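Local coordinates for D-glycero-D-manno-heptose 1-phosphate kinase (Bacteroides thetaiotaomicron, PDB 3K85), which probably transfers a phosphate group from ATP to a heptose sugar substrate, as a member of the GHMP kinase family, at residues Pro9-Gly13 with Gln159-Ala163; Tyr24-Gly29 with Met232-Lys236; Gly30-Thr36 with Gly168-Phe174; Ser116-Val121 with Ala144-Arg149. All blocks are in the same frame, centred on the assembly; numbering follows the deposited sequence.

In the fold
Following the chain from its N terminus, strand 4-15 enters contact 1, which closes a long loop on reaching helix 159-166. Before that loop is complete, helix 24-27 and strand 30-37 begin contacts 2 and 3, so contact 1 crosses both. Contact 3 pairs strand 30-37 with strand 169-175 and lies wholly within the longer span of contact 2, which runs on to helix 230-246. Contact 4, a short closure between helices 115-131 and 137-151, falls inside the spans of all the others. Contacts 1 and 3 share one sheet, as strands 4-15 and 30-37 are neighbours; contact 4 adds the helices beside it, and contact 2 joins helix 24-27, just before strand 30-37, to helix 230-246.

Contact 1. Residues Pro9-Gly13 with Gln159-Ala163; sequences PLRLG and QDQYA
The sheet-to-helix junction of the GHMP kinase fold, where strand 4-15 passes helix 159-166, is carried by R11 and D160. R11 grips D160 side-on with two nitrogens that share one oxygen. R11 NH2 forms a salt bridge of 2.7 Å with D160 OD1, on the syn side of the carboxylate. R11 NE lies 3.0 Å from the same D160 OD1, but well above the carboxylate plane. Both nitrogens come from one face of that plane, whereas OD1 sits almost in the plane of the guanidinium. The two flat groups are turned 58° apart, and both bonds are noticeably bent. The reach depends on R11 placing CG between the backbone N and the carbonyl carbon (chi1 60°) and folding again at chi2. This fold rests the aliphatic stem on the helix, with R11 CG 3.8 Å from A163 CB; a methyl suits so close an approach. The amide of Q159 stands nearby but spends its OE1 on N34 ND2, while R11 NH1 bonds to G112 O. A leucine in place of R11 would probably leave D160 OD1 without both of these donors and its carboxylate freer to turn. Galactokinases pair an arginine and an aspartate in their active site, and this pair is consistent with that arrangement. The guanidinium is thus held at all three nitrogens and fixed in rotation, while D160 is held, in this contact, through OD1 alone.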
loop_
_atom_site.group_PDB
_atom_site.type_symbol
_atom_site.label_atom_id
_atom_site.label_comp_id
_atom_site.label_asym_id
_atom_site.label_seq_id
_atom_site.Cartn_x
_atom_site.Cartn_y
_atom_site.Cartn_z
ATOM N N PRO A 9 -5.389 -0.475 -17.288
ATOM C CA PRO A 9 -4.048 -0.963 -17.598
ATOM C C PRO A 9 -3.913 -2.480 -17.593
ATOM O O PRO A 9 -4.715 -3.194 -16.991
ATOM C CB PRO A 9 -3.197 -0.307 -16.516
ATOM C CG PRO A 9 -4.103 -0.387 -15.323
ATOM C CD PRO A 9 -5.466 0.008 -15.896
ATOM N N LEU A 10 -2.889 -2.962 -18.286
ATOM C CA LEU A 10 -2.598 -4.384 -18.350
ATOM C C LEU A 10 -1.657 -4.574 -17.177
ATOM O O LEU A 10 -1.346 -3.613 -16.483
ATOM C CB LEU A 10 -1.906 -4.744 -19.669
ATOM C CG LEU A 10 -2.718 -4.522 -20.955
ATOM C CD1 LEU A 10 -1.796 -4.659 -22.153
ATOM C CD2 LEU A 10 -3.868 -5.525 -21.052
ATOM N N ARG A 11 -1.192 -5.791 -16.949
ATOM C CA ARG A 11 -0.331 -6.015 -15.807
ATOM C C ARG A 11 0.748 -7.047 -16.035
ATOM O O ARG A 11 0.697 -7.814 -16.980
ATOM C CB ARG A 11 -1.193 -6.437 -14.618
ATOM C CG ARG A 11 -1.993 -7.714 -14.859
ATOM C CD ARG A 11 -1.090 -8.937 -14.793
ATOM N NE ARG A 11 -1.782 -10.181 -15.112
ATOM C CZ ARG A 11 -1.320 -11.074 -15.983
ATOM N NH1 ARG A 11 -0.178 -10.844 -16.615
ATOM N NH2 ARG A 11 -1.986 -12.196 -16.213
ATOM N N LEU A 12 1.726 -7.047 -15.141
ATOM C CA LEU A 12 2.827 -7.988 -15.175
ATOM C C LEU A 12 2.612 -8.892 -13.976
ATOM O O LEU A 12 2.340 -8.409 -12.873
ATOM C CB LEU A 12 4.154 -7.264 -15.006
ATOM C CG LEU A 12 5.122 -7.240 -16.178
ATOM C CD1 LEU A 12 4.375 -7.098 -17.495
ATOM C CD2 LEU A 12 6.083 -6.079 -15.966
ATOM N N GLY A 13 2.720 -10.199 -14.197
ATOM C CA GLY A 13 2.559 -11.144 -13.111
ATOM C C GLY A 13 3.922 -11.291 -12.474
ATOM O O GLY A 13 4.769 -12.036 -12.969
ATOM N N GLN A 159 -6.493 -12.956 -10.740
ATOM C CA GLN A 159 -5.609 -11.813 -10.595
ATOM C C GLN A 159 -5.816 -10.689 -11.619
ATOM O O GLN A 159 -5.786 -9.508 -11.252
ATOM C CB GLN A 159 -4.143 -12.268 -10.580
ATOM C CG GLN A 159 -3.591 -12.752 -11.905
ATOM C CD GLN A 159 -2.084 -12.806 -11.886
ATOM O OE1 GLN A 159 -1.429 -11.841 -11.489
ATOM N NE2 GLN A 159 -1.518 -13.930 -12.316
ATOM N N ASP A 160 -6.057 -11.059 -12.877
ATOM C CA ASP A 160 -6.264 -10.099 -13.964
ATOM C C ASP A 160 -7.392 -9.104 -13.754
ATOM O O ASP A 160 -7.211 -7.906 -13.961
ATOM C CB ASP A 160 -6.513 -10.828 -15.289
ATOM C CG ASP A 160 -5.337 -11.673 -15.718
ATOM O OD1 ASP A 160 -4.319 -11.709 -14.984
ATOM O OD2 ASP A 160 -5.436 -12.306 -16.792
ATOM N N GLN A 161 -8.563 -9.581 -13.367
ATOM C CA GLN A 161 -9.671 -8.654 -13.165
ATOM C C GLN A 161 -9.366 -7.626 -12.073
ATOM O O GLN A 161 -9.622 -6.429 -12.233
ATOM C CB GLN A 161 -10.961 -9.405 -12.804
ATOM C CG GLN A 161 -11.605 -10.170 -13.959
ATOM C CD GLN A 161 -10.974 -11.531 -14.208
ATOM O OE1 GLN A 161 -9.907 -11.850 -13.688
ATOM N NE2 GLN A 161 -11.644 -12.344 -15.018
ATOM N N TYR A 162 -8.805 -8.099 -10.967
ATOM C CA TYR A 162 -8.506 -7.222 -9.842
ATOM C C TYR A 162 -7.381 -6.235 -10.127
ATOM O O TYR A 162 -7.445 -5.076 -9.697
ATOM C CB TYR A 162 -8.185 -8.065 -8.602
ATOM C CG TYR A 162 -9.407 -8.707 -7.985
ATOM C CD1 TYR A 162 -10.132 -8.048 -6.993
ATOM C CD2 TYR A 162 -9.888 -9.931 -8.448
ATOM C CE1 TYR A 162 -11.311 -8.586 -6.480
ATOM C CE2 TYR A 162 -11.079 -10.480 -7.940
ATOM C CZ TYR A 162 -11.783 -9.798 -6.962
ATOM O OH TYR A 162 -12.989 -10.287 -6.498
ATOM N N ALA A 163 -6.352 -6.683 -10.844
ATOM C CA ALA A 163 -5.241 -5.798 -11.163
ATOM C C ALA A 163 -5.764 -4.624 -11.997
ATOM O O ALA A 163 -5.498 -3.458 -11.699
ATOM C CB ALA A 163 -4.165 -6.554 -11.922
#

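Contact 2. Residues Tyr24-Gly29 with Met232-Lys236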
loop_
_atom_site.group_PDB
_atom_site.type_symbol
_atom_site.label_atom_id
_atom_site.label_comp_id
_atom_site.label_asym_id
_atom_site.label_seq_id
_atom_site.Cartn_x
_atom_site.Cartn_y
_atom_site.Cartn_z
ATOM N N TYR A 24 -7.500 -24.713 -6.854
ATOM C CA TYR A 24 -6.342 -24.471 -5.996
ATOM C C TYR A 24 -6.500 -23.270 -5.059
ATOM O O TYR A 24 -6.132 -23.353 -3.889
ATOM C CB TYR A 24 -5.052 -24.294 -6.808
ATOM C CG TYR A 24 -3.836 -24.148 -5.906
ATOM C CD1 TYR A 24 -3.022 -25.245 -5.604
ATOM C CD2 TYR A 24 -3.561 -22.935 -5.269
ATOM C CE1 TYR A 24 -1.973 -25.137 -4.687
ATOM C CE2 TYR A 24 -2.522 -22.815 -4.354
ATOM C CZ TYR A 24 -1.732 -23.918 -4.065
ATOM O OH TYR A 24 -0.708 -23.788 -3.151
ATOM N N SER A 25 -7.031 -22.155 -5.556
ATOM C CA SER A 25 -7.196 -20.990 -4.696
ATOM C C SER A 25 -8.195 -21.264 -3.575
ATOM O O SER A 25 -8.020 -20.803 -2.446
ATOM C CB SER A 25 -7.651 -19.763 -5.508
ATOM O OG SER A 25 -9.001 -19.853 -5.927
ATOM N N ASP A 26 -9.232 -22.033 -3.887
ATOM C CA ASP A 26 -10.274 -22.347 -2.919
ATOM C C ASP A 26 -9.885 -23.394 -1.872
ATOM O O ASP A 26 -10.329 -23.339 -0.723
ATOM C CB ASP A 26 -11.535 -22.787 -3.665
ATOM C CG ASP A 26 -12.003 -21.748 -4.661
ATOM O OD1 ASP A 26 -12.095 -20.566 -4.267
ATOM O OD2 ASP A 26 -12.277 -22.102 -5.832
ATOM N N ILE A 27 -9.041 -24.338 -2.262
ATOM C CA ILE A 27 -8.607 -25.379 -1.344
ATOM C C ILE A 27 -7.450 -24.953 -0.438
ATOM O O ILE A 27 -7.530 -25.076 0.784
ATOM C CB ILE A 27 -8.192 -26.643 -2.130
ATOM C CG1 ILE A 27 -9.404 -27.191 -2.884
ATOM C CG2 ILE A 27 -7.598 -27.691 -1.181
ATOM C CD1 ILE A 27 -9.041 -28.198 -3.976
ATOM N N TYR A 28 -6.381 -24.443 -1.037
ATOM C CA TYR A 28 -5.199 -24.047 -0.278
ATOM C C TYR A 28 -5.097 -22.551 -0.017
ATOM O O TYR A 28 -4.472 -22.127 0.963
ATOM C CB TYR A 28 -3.943 -24.503 -1.021
ATOM C CG TYR A 28 -3.953 -25.969 -1.386
ATOM C CD1 TYR A 28 -3.610 -26.952 -0.451
ATOM C CD2 TYR A 28 -4.306 -26.377 -2.669
ATOM C CE1 TYR A 28 -3.615 -28.310 -0.792
ATOM C CE2 TYR A 28 -4.318 -27.725 -3.025
ATOM C CZ TYR A 28 -3.973 -28.691 -2.085
ATOM O OH TYR A 28 -3.994 -30.028 -2.451
ATOM N N GLY A 29 -5.705 -21.761 -0.899
ATOM C CA GLY A 29 -5.654 -20.314 -0.777
ATOM C C GLY A 29 -4.587 -19.795 -1.723
ATOM O O GLY A 29 -3.539 -20.425 -1.889
HETATM N N MSE A 232 3.149 -25.784 -6.913
HETATM C CA MSE A 232 2.315 -24.606 -6.737
HETATM C C MSE A 232 2.514 -23.997 -5.359
HETATM O O MSE A 232 2.458 -22.781 -5.203
HETATM C CB MSE A 232 0.841 -24.963 -6.930
HETATM C CG MSE A 232 -0.085 -23.757 -6.988
HETATM SE SE MSE A 232 0.248 -22.607 -8.520
HETATM C CE MSE A 232 -0.695 -23.616 -9.881
ATOM N N HIS A 233 2.743 -24.837 -4.356
ATOM C CA HIS A 233 2.955 -24.332 -3.006
ATOM C C HIS A 233 4.193 -23.442 -2.971
ATOM O O HIS A 233 4.322 -22.572 -2.106
ATOM C CB HIS A 233 3.111 -25.483 -2.004
ATOM C CG HIS A 233 1.859 -26.280 -1.794
ATOM N ND1 HIS A 233 0.617 -25.693 -1.661
ATOM C CD2 HIS A 233 1.661 -27.612 -1.664
ATOM C CE1 HIS A 233 -0.291 -26.631 -1.459
ATOM N NE2 HIS A 233 0.316 -27.804 -1.454
ATOM N N LYS A 234 5.102 -23.665 -3.914
ATOM C CA LYS A 234 6.318 -22.870 -3.992
ATOM C C LYS A 234 6.019 -21.567 -4.718
ATOM O O LYS A 234 6.478 -20.503 -4.298
ATOM C CB LYS A 234 7.418 -23.635 -4.724
ATOM C CG LYS A 234 8.005 -24.778 -3.916
ATOM C CD LYS A 234 9.100 -25.499 -4.698
ATOM C CE LYS A 234 9.748 -26.605 -3.874
ATOM N NZ LYS A 234 10.793 -27.322 -4.658
ATOM N N ILE A 235 5.252 -21.662 -5.805
ATOM C CA ILE A 235 4.858 -20.488 -6.584
ATOM C C ILE A 235 4.074 -19.548 -5.669
ATOM O O ILE A 235 4.210 -18.337 -5.752
ATOM C CB ILE A 235 3.984 -20.890 -7.800
ATOM C CG1 ILE A 235 4.865 -21.558 -8.863
ATOM C CG2 ILE A 235 3.264 -19.674 -8.366
ATOM C CD1 ILE A 235 4.103 -22.124 -10.050
ATOM N N LYS A 236 3.253 -20.121 -4.796
ATOM C CA LYS A 236 2.484 -19.334 -3.839
ATOM C C LYS A 236 3.474 -18.671 -2.872
ATOM O O LYS A 236 3.377 -17.480 -2.582
ATOM C CB LYS A 236 1.529 -20.238 -3.055
ATOM C CG LYS A 236 0.839 -19.555 -1.875
ATOM C CD LYS A 236 -0.039 -20.522 -1.086
ATOM C CE LYS A 236 -0.838 -19.795 -0.005
ATOM N NZ LYS A 236 -1.923 -20.649 0.582
#
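Y24, Y28 and H233 form an aromatic cluster between helix 24-27 and helix 230-246, and M232 packs tightly on Y24. M232, modelled as selenomethionine, lays CG over one face of the Y24 ring, 3.4 Å from its centroid, a CH-pi contact; SE stands farther off above the same face, at 4.9 Å from the centroid, as a Met-aromatic contact. Y28 CD2 covers the opposite face. With CG anti to the backbone N (chi1 -176°), Y24 extends toward the second helix, where its OH shares a hydrogen bond of 2.8 Å with H233 ND1. The partly exposed side is looser: H233 turns its edge to the face of Y28, centroids 4.8 Å apart, in an edge-to-face pair. G29 has positive phi, at which a side chain would jam against the preceding carbonyl, so glycine suits the turn. The extended chain of K236 ends there, NZ donating to G29 O over 3.0 Å from above the carbonyl plane.

Contact 3. Residues Gly30-Thr36 with Gly168-Phe174; sequences GLILNAT and GFNYMEF
A35 and F169 pack on one face of strands 30-37 and 169-175, antiparallel neighbours in the mixed sheet: A35 CB lies over the centre of the F169 ring, 3.7 Å from the centroid, a CH-pi contact. On the same face the methyls of L31 come obliquely to the hydroxyl end of Y171, L31 CD1 lying 3.7 Å from Y171 OH, and CD2 runs beside the aliphatic stem of E173. Helix 230-246 covers this face at L31, L33 and Y171. The other face carries I32, whose CB meets the edge of the F174 ring and whose CD1 lies 3.8 Å from F174 CE2. A leucine in place of F169 would probably take away the flat surface beneath A35 and leave a gap beside its methyl. Between the faces runs the backbone pairing of I32 with M172 and N34 with N170. Outward, T36 holds OG1 between its backbone N and carbonyl carbon (chi1 47°) and accepts from G168 N at 2.8 Å, besides bonding to I332 O. A water links N34 OD1, 2.8 Å away, to G168 O, while N34 ND2 is taken by Q159. T36, G168 and N34 thus find polar partners, consistent with strands pairing in a largely buried setting.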
loop_
_atom_site.group_PDB
_atom_site.type_symbol
_atom_site.label_atom_id
_atom_site.label_comp_id
_atom_site.label_asym_id
_atom_site.label_seq_id
_atom_site.Cartn_x
_atom_site.Cartn_y
_atom_site.Cartn_z
ATOM N N GLY A 30 -4.841 -18.651 -2.352
ATOM C CA GLY A 30 -3.862 -18.103 -3.279
ATOM C C GLY A 30 -3.153 -16.835 -2.821
ATOM O O GLY A 30 -3.634 -16.109 -1.946
ATOM N N LEU A 31 -1.995 -16.578 -3.421
ATOM C CA LEU A 31 -1.211 -15.394 -3.102
ATOM C C LEU A 31 -0.610 -14.842 -4.384
ATOM O O LEU A 31 0.051 -15.563 -5.137
ATOM C CB LEU A 31 -0.111 -15.729 -2.084
ATOM C CG LEU A 31 -0.617 -15.952 -0.658
ATOM C CD1 LEU A 31 0.543 -16.302 0.255
ATOM C CD2 LEU A 31 -1.324 -14.705 -0.163
ATOM N N ILE A 32 -0.851 -13.559 -4.632
ATOM C CA ILE A 32 -0.356 -12.925 -5.835
ATOM C C ILE A 32 0.245 -11.534 -5.697
ATOM O O ILE A 32 -0.288 -10.663 -5.003
ATOM C CB ILE A 32 -1.472 -12.861 -6.889
ATOM C CG1 ILE A 32 -1.559 -14.213 -7.598
ATOM C CG2 ILE A 32 -1.217 -11.716 -7.875
ATOM C CD1 ILE A 32 -2.532 -14.255 -8.724
ATOM N N LEU A 33 1.364 -11.331 -6.380
ATOM C CA LEU A 33 2.016 -10.033 -6.402
ATOM C C LEU A 33 2.097 -9.628 -7.861
ATOM O O LEU A 33 2.830 -10.233 -8.637
ATOM C CB LEU A 33 3.430 -10.098 -5.823
ATOM C CG LEU A 33 4.089 -8.714 -5.747
ATOM C CD1 LEU A 33 3.334 -7.861 -4.745
ATOM C CD2 LEU A 33 5.539 -8.839 -5.326
ATOM N N ASN A 34 1.321 -8.623 -8.241
ATOM C CA ASN A 34 1.338 -8.141 -9.616
ATOM C C ASN A 34 1.309 -6.612 -9.649
ATOM O O ASN A 34 1.073 -5.946 -8.633
ATOM C CB ASN A 34 0.162 -8.716 -10.423
ATOM C CG ASN A 34 -1.186 -8.395 -9.811
ATOM O OD1 ASN A 34 -1.347 -7.389 -9.122
ATOM N ND2 ASN A 34 -2.174 -9.254 -10.074
ATOM N N ALA A 35 1.533 -6.059 -10.828
ATOM C CA ALA A 35 1.584 -4.610 -10.967
ATOM C C ALA A 35 1.149 -4.188 -12.350
ATOM O O ALA A 35 1.593 -4.766 -13.338
ATOM C CB ALA A 35 3.006 -4.132 -10.703
ATOM N N THR A 36 0.297 -3.174 -12.423
ATOM C CA THR A 36 -0.173 -2.687 -13.703
ATOM C C THR A 36 0.914 -1.873 -14.412
ATOM O O THR A 36 1.788 -1.300 -13.768
ATOM C CB THR A 36 -1.425 -1.847 -13.525
ATOM O OG1 THR A 36 -1.221 -0.919 -12.456
ATOM C CG2 THR A 36 -2.619 -2.747 -13.210
ATOM N N GLY A 168 -1.673 -0.247 -9.737
ATOM C CA GLY A 168 -0.476 -0.204 -8.899
ATOM C C GLY A 168 0.145 -1.558 -8.575
ATOM O O GLY A 168 -0.066 -2.526 -9.302
ATOM N N PHE A 169 0.951 -1.611 -7.509
ATOM C CA PHE A 169 1.561 -2.861 -7.038
ATOM C C PHE A 169 0.608 -3.427 -5.964
ATOM O O PHE A 169 0.400 -2.817 -4.908
ATOM C CB PHE A 169 2.935 -2.609 -6.405
ATOM C CG PHE A 169 4.034 -2.384 -7.399
ATOM C CD1 PHE A 169 5.014 -3.351 -7.602
ATOM C CD2 PHE A 169 4.080 -1.213 -8.153
ATOM C CE1 PHE A 169 6.021 -3.155 -8.548
ATOM C CE2 PHE A 169 5.085 -1.010 -9.103
ATOM C CZ PHE A 169 6.052 -1.980 -9.300
ATOM N N ASN A 170 0.026 -4.587 -6.244
ATOM C CA ASN A 170 -0.913 -5.214 -5.322
ATOM C C ASN A 170 -0.442 -6.603 -4.859
ATOM O O ASN A 170 0.256 -7.314 -5.582
ATOM C CB ASN A 170 -2.296 -5.322 -5.988
ATOM C CG ASN A 170 -2.968 -3.965 -6.173
ATOM O OD1 ASN A 170 -3.431 -3.621 -7.267
ATOM N ND2 ASN A 170 -3.037 -3.188 -5.094
ATOM N N TYR A 171 -0.794 -6.948 -3.625
ATOM C CA TYR A 171 -0.488 -8.255 -3.046
ATOM C C TYR A 171 -1.896 -8.727 -2.742
ATOM O O TYR A 171 -2.545 -8.228 -1.822
ATOM C CB TYR A 171 0.309 -8.109 -1.762
ATOM C CG TYR A 171 0.681 -9.411 -1.083
ATOM C CD1 TYR A 171 1.733 -10.187 -1.556
ATOM C CD2 TYR A 171 0.025 -9.829 0.080
ATOM C CE1 TYR A 171 2.138 -11.344 -0.889
ATOM C CE2 TYR A 171 0.418 -10.980 0.751
ATOM C CZ TYR A 171 1.478 -11.732 0.257
ATOM O OH TYR A 171 1.878 -12.877 0.900
HETATM N N MSE A 172 -2.377 -9.663 -3.546
HETATM C CA MSE A 172 -3.734 -10.167 -3.415
HETATM C C MSE A 172 -3.818 -11.514 -2.731
HETATM O O MSE A 172 -3.007 -12.414 -2.977
HETATM C CB MSE A 172 -4.377 -10.266 -4.798
HETATM C CG MSE A 172 -4.020 -9.100 -5.707
HETATM SE SE MSE A 172 -4.912 -9.117 -7.421
HETATM C CE MSE A 172 -5.310 -7.205 -7.554
ATOM N N GLU A 173 -4.813 -11.640 -1.863
ATOM C CA GLU A 173 -5.039 -12.877 -1.140
ATOM C C GLU A 173 -6.334 -13.462 -1.668
ATOM O O GLU A 173 -7.402 -12.887 -1.483
ATOM C CB GLU A 173 -5.138 -12.596 0.362
ATOM C CG GLU A 173 -3.797 -12.262 0.998
ATOM C CD GLU A 173 -3.915 -11.765 2.434
ATOM O OE1 GLU A 173 -4.198 -10.563 2.634
ATOM O OE2 GLU A 173 -3.728 -12.580 3.369
ATOM N N PHE A 174 -6.220 -14.578 -2.375
ATOM C CA PHE A 174 -7.376 -15.267 -2.927
ATOM C C PHE A 174 -7.585 -16.422 -1.968
ATOM O O PHE A 174 -7.081 -17.535 -2.160
ATOM C CB PHE A 174 -7.068 -15.751 -4.339
ATOM C CG PHE A 174 -6.871 -14.628 -5.319
ATOM C CD1 PHE A 174 -7.965 -13.918 -5.807
ATOM C CD2 PHE A 174 -5.591 -14.240 -5.707
ATOM C CE1 PHE A 174 -7.794 -12.837 -6.665
ATOM C CE2 PHE A 174 -5.405 -13.155 -6.567
ATOM C CZ PHE A 174 -6.509 -12.452 -7.046
HETATM O O HOH W 1 -1.884 -4.723 -9.797
#

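Contact 4. Residues Ser116-Val121 with Ala144-Arg149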
loop_
_atom_site.group_PDB
_atom_site.type_symbol
_atom_site.label_atom_id
_atom_site.label_comp_id
_atom_site.label_asym_id
_atom_site.label_seq_id
_atom_site.Cartn_x
_atom_site.Cartn_y
_atom_site.Cartn_z
ATOM N N SER A 116 -7.840 -9.526 -22.113
ATOM C CA SER A 116 -9.278 -9.736 -22.022
ATOM C C SER A 116 -9.903 -9.158 -20.746
ATOM O O SER A 116 -10.842 -8.362 -20.802
ATOM C CB SER A 116 -9.566 -11.240 -22.117
ATOM O OG SER A 116 -10.954 -11.494 -22.237
ATOM N N SER A 117 -9.385 -9.559 -19.595
ATOM C CA SER A 117 -9.922 -9.061 -18.333
ATOM C C SER A 117 -9.783 -7.538 -18.242
ATOM O O SER A 117 -10.688 -6.840 -17.783
ATOM C CB SER A 117 -9.197 -9.735 -17.175
ATOM O OG SER A 117 -9.287 -11.147 -17.292
ATOM N N THR A 118 -8.650 -7.018 -18.697
ATOM C CA THR A 118 -8.435 -5.584 -18.658
ATOM C C THR A 118 -9.509 -4.889 -19.474
ATOM O O THR A 118 -10.092 -3.897 -19.014
ATOM C CB THR A 118 -7.046 -5.219 -19.198
ATOM O OG1 THR A 118 -6.059 -5.593 -18.233
ATOM C CG2 THR A 118 -6.940 -3.732 -19.472
HETATM N N MSE A 119 -9.801 -5.421 -20.663
HETATM C CA MSE A 119 -10.821 -4.817 -21.525
HETATM C C MSE A 119 -12.230 -4.878 -20.938
HETATM O O MSE A 119 -13.010 -3.920 -21.076
HETATM C CB MSE A 119 -10.814 -5.458 -22.917
HETATM C CG MSE A 119 -11.927 -4.936 -23.837
HETATM SE SE MSE A 119 -11.903 -3.000 -24.135
HETATM C CE MSE A 119 -10.279 -2.952 -25.208
ATOM N N VAL A 120 -12.570 -6.001 -20.306
ATOM C CA VAL A 120 -13.887 -6.145 -19.675
ATOM C C VAL A 120 -14.012 -5.072 -18.578
ATOM O O VAL A 120 -15.034 -4.393 -18.470
ATOM C CB VAL A 120 -14.062 -7.553 -19.034
ATOM C CG1 VAL A 120 -15.321 -7.583 -18.167
ATOM C CG2 VAL A 120 -14.155 -8.614 -20.123
ATOM N N VAL A 121 -12.962 -4.907 -17.778
ATOM C CA VAL A 121 -12.976 -3.890 -16.730
ATOM C C VAL A 121 -13.159 -2.515 -17.364
ATOM O O VAL A 121 -14.000 -1.731 -16.942
ATOM C CB VAL A 121 -11.653 -3.895 -15.911
ATOM C CG1 VAL A 121 -11.648 -2.732 -14.884
ATOM C CG2 VAL A 121 -11.489 -5.249 -15.209
ATOM N N ALA A 144 -16.598 -8.451 -13.252
ATOM C CA ALA A 144 -15.819 -8.709 -14.453
ATOM C C ALA A 144 -15.457 -10.183 -14.545
ATOM O O ALA A 144 -15.499 -10.775 -15.625
ATOM C CB ALA A 144 -14.548 -7.851 -14.457
ATOM N N TYR A 145 -15.094 -10.769 -13.408
ATOM C CA TYR A 145 -14.732 -12.177 -13.356
ATOM C C TYR A 145 -15.956 -13.007 -13.703
ATOM O O TYR A 145 -15.855 -14.025 -14.385
ATOM C CB TYR A 145 -14.263 -12.557 -11.956
ATOM C CG TYR A 145 -13.883 -14.012 -11.804
ATOM C CD1 TYR A 145 -12.644 -14.479 -12.242
ATOM C CD2 TYR A 145 -14.756 -14.922 -11.202
ATOM C CE1 TYR A 145 -12.276 -15.820 -12.079
ATOM C CE2 TYR A 145 -14.406 -16.266 -11.035
ATOM C CZ TYR A 145 -13.162 -16.710 -11.472
ATOM O OH TYR A 145 -12.796 -18.033 -11.288
ATOM N N GLU A 146 -17.117 -12.567 -13.230
ATOM C CA GLU A 146 -18.341 -13.298 -13.494
ATOM C C GLU A 146 -18.807 -13.221 -14.943
ATOM O O GLU A 146 -19.286 -14.220 -15.487
ATOM C CB GLU A 146 -19.446 -12.838 -12.541
ATOM C CG GLU A 146 -19.404 -13.595 -11.221
ATOM C CD GLU A 146 -20.446 -13.127 -10.234
ATOM O OE1 GLU A 146 -21.622 -12.985 -10.632
ATOM O OE2 GLU A 146 -20.088 -12.913 -9.054
ATOM N N ILE A 147 -18.660 -12.059 -15.575
ATOM C CA ILE A 147 -19.071 -11.917 -16.965
ATOM C C ILE A 147 -18.181 -12.762 -17.858
ATOM O O ILE A 147 -18.655 -13.509 -18.711
ATOM C CB ILE A 147 -18.959 -10.470 -17.455
ATOM C CG1 ILE A 147 -20.001 -9.594 -16.774
ATOM C CG2 ILE A 147 -19.150 -10.418 -18.965
ATOM C CD1 ILE A 147 -19.793 -8.112 -17.055
ATOM N N GLU A 148 -16.879 -12.641 -17.646
ATOM C CA GLU A 148 -15.903 -13.357 -18.449
ATOM C C GLU A 148 -15.870 -14.862 -18.204
ATOM O O GLU A 148 -15.989 -15.653 -19.134
ATOM C CB GLU A 148 -14.525 -12.736 -18.205
ATOM C CG GLU A 148 -13.334 -13.464 -18.809
ATOM C CD GLU A 148 -12.066 -12.610 -18.773
ATOM O OE1 GLU A 148 -11.941 -11.768 -17.849
ATOM O OE2 GLU A 148 -11.193 -12.787 -19.655
ATOM N N ARG A 149 -15.723 -15.249 -16.945
ATOM C CA ARG A 149 -15.634 -16.651 -16.572
ATOM C C ARG A 149 -16.921 -17.481 -16.654
ATOM O O ARG A 149 -16.870 -18.636 -17.069
ATOM C CB ARG A 149 -15.026 -16.746 -15.170
ATOM C CG ARG A 149 -13.606 -16.175 -15.091
ATOM C CD ARG A 149 -12.594 -17.148 -15.692
ATOM N NE ARG A 149 -11.615 -16.509 -16.575
ATOM C CZ ARG A 149 -10.722 -15.602 -16.191
ATOM N NH1 ARG A 149 -10.674 -15.206 -14.931
ATOM N NH2 ARG A 149 -9.860 -15.103 -17.067
#
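E148 points its carboxylate at two neighbouring serines, so that each oxygen takes one hydroxyl. S117 OG donates to E148 OE1 over 2.8 Å, on the syn side and modestly out of the carboxylate plane. S116 OG donates to E148 OE2 over 2.9 Å, from well above that plane. The glutamate reaches them because CG is anti to its backbone N (chi1 172°) and the chain runs on extended. It thereby spans helix axes that approach to 9.8 Å. Serine suits both sites: a short side chain brings its hydroxyl to the acid where the helices are close. Held at both oxygens, the carboxylate is fixed in rotation. R149 lies to one side, its NH2 making a long ion pair of 3.7 Å with E148 OE2, well out of the guanidinium plane. Farther along, the helices close on apolar side chains, with A144 the small one that lets the backbones draw near: A144 CB meets V120 CG1 at 3.8 Å and V121 CG2 at 4.1 Å. The serines lie at the end of the glycine-rich GHMP motif, as it runs into helix 115-131. In mevalonate kinase, a serine and a glutamate at probably equivalent positions bind the magnesium of ATP, so S116 and E148 may do likewise. V120 packs on L80 and V84 of helix 79-91, S117 touches D160 and Q161 of helix 159-166, and M119 lies against strand 99-105.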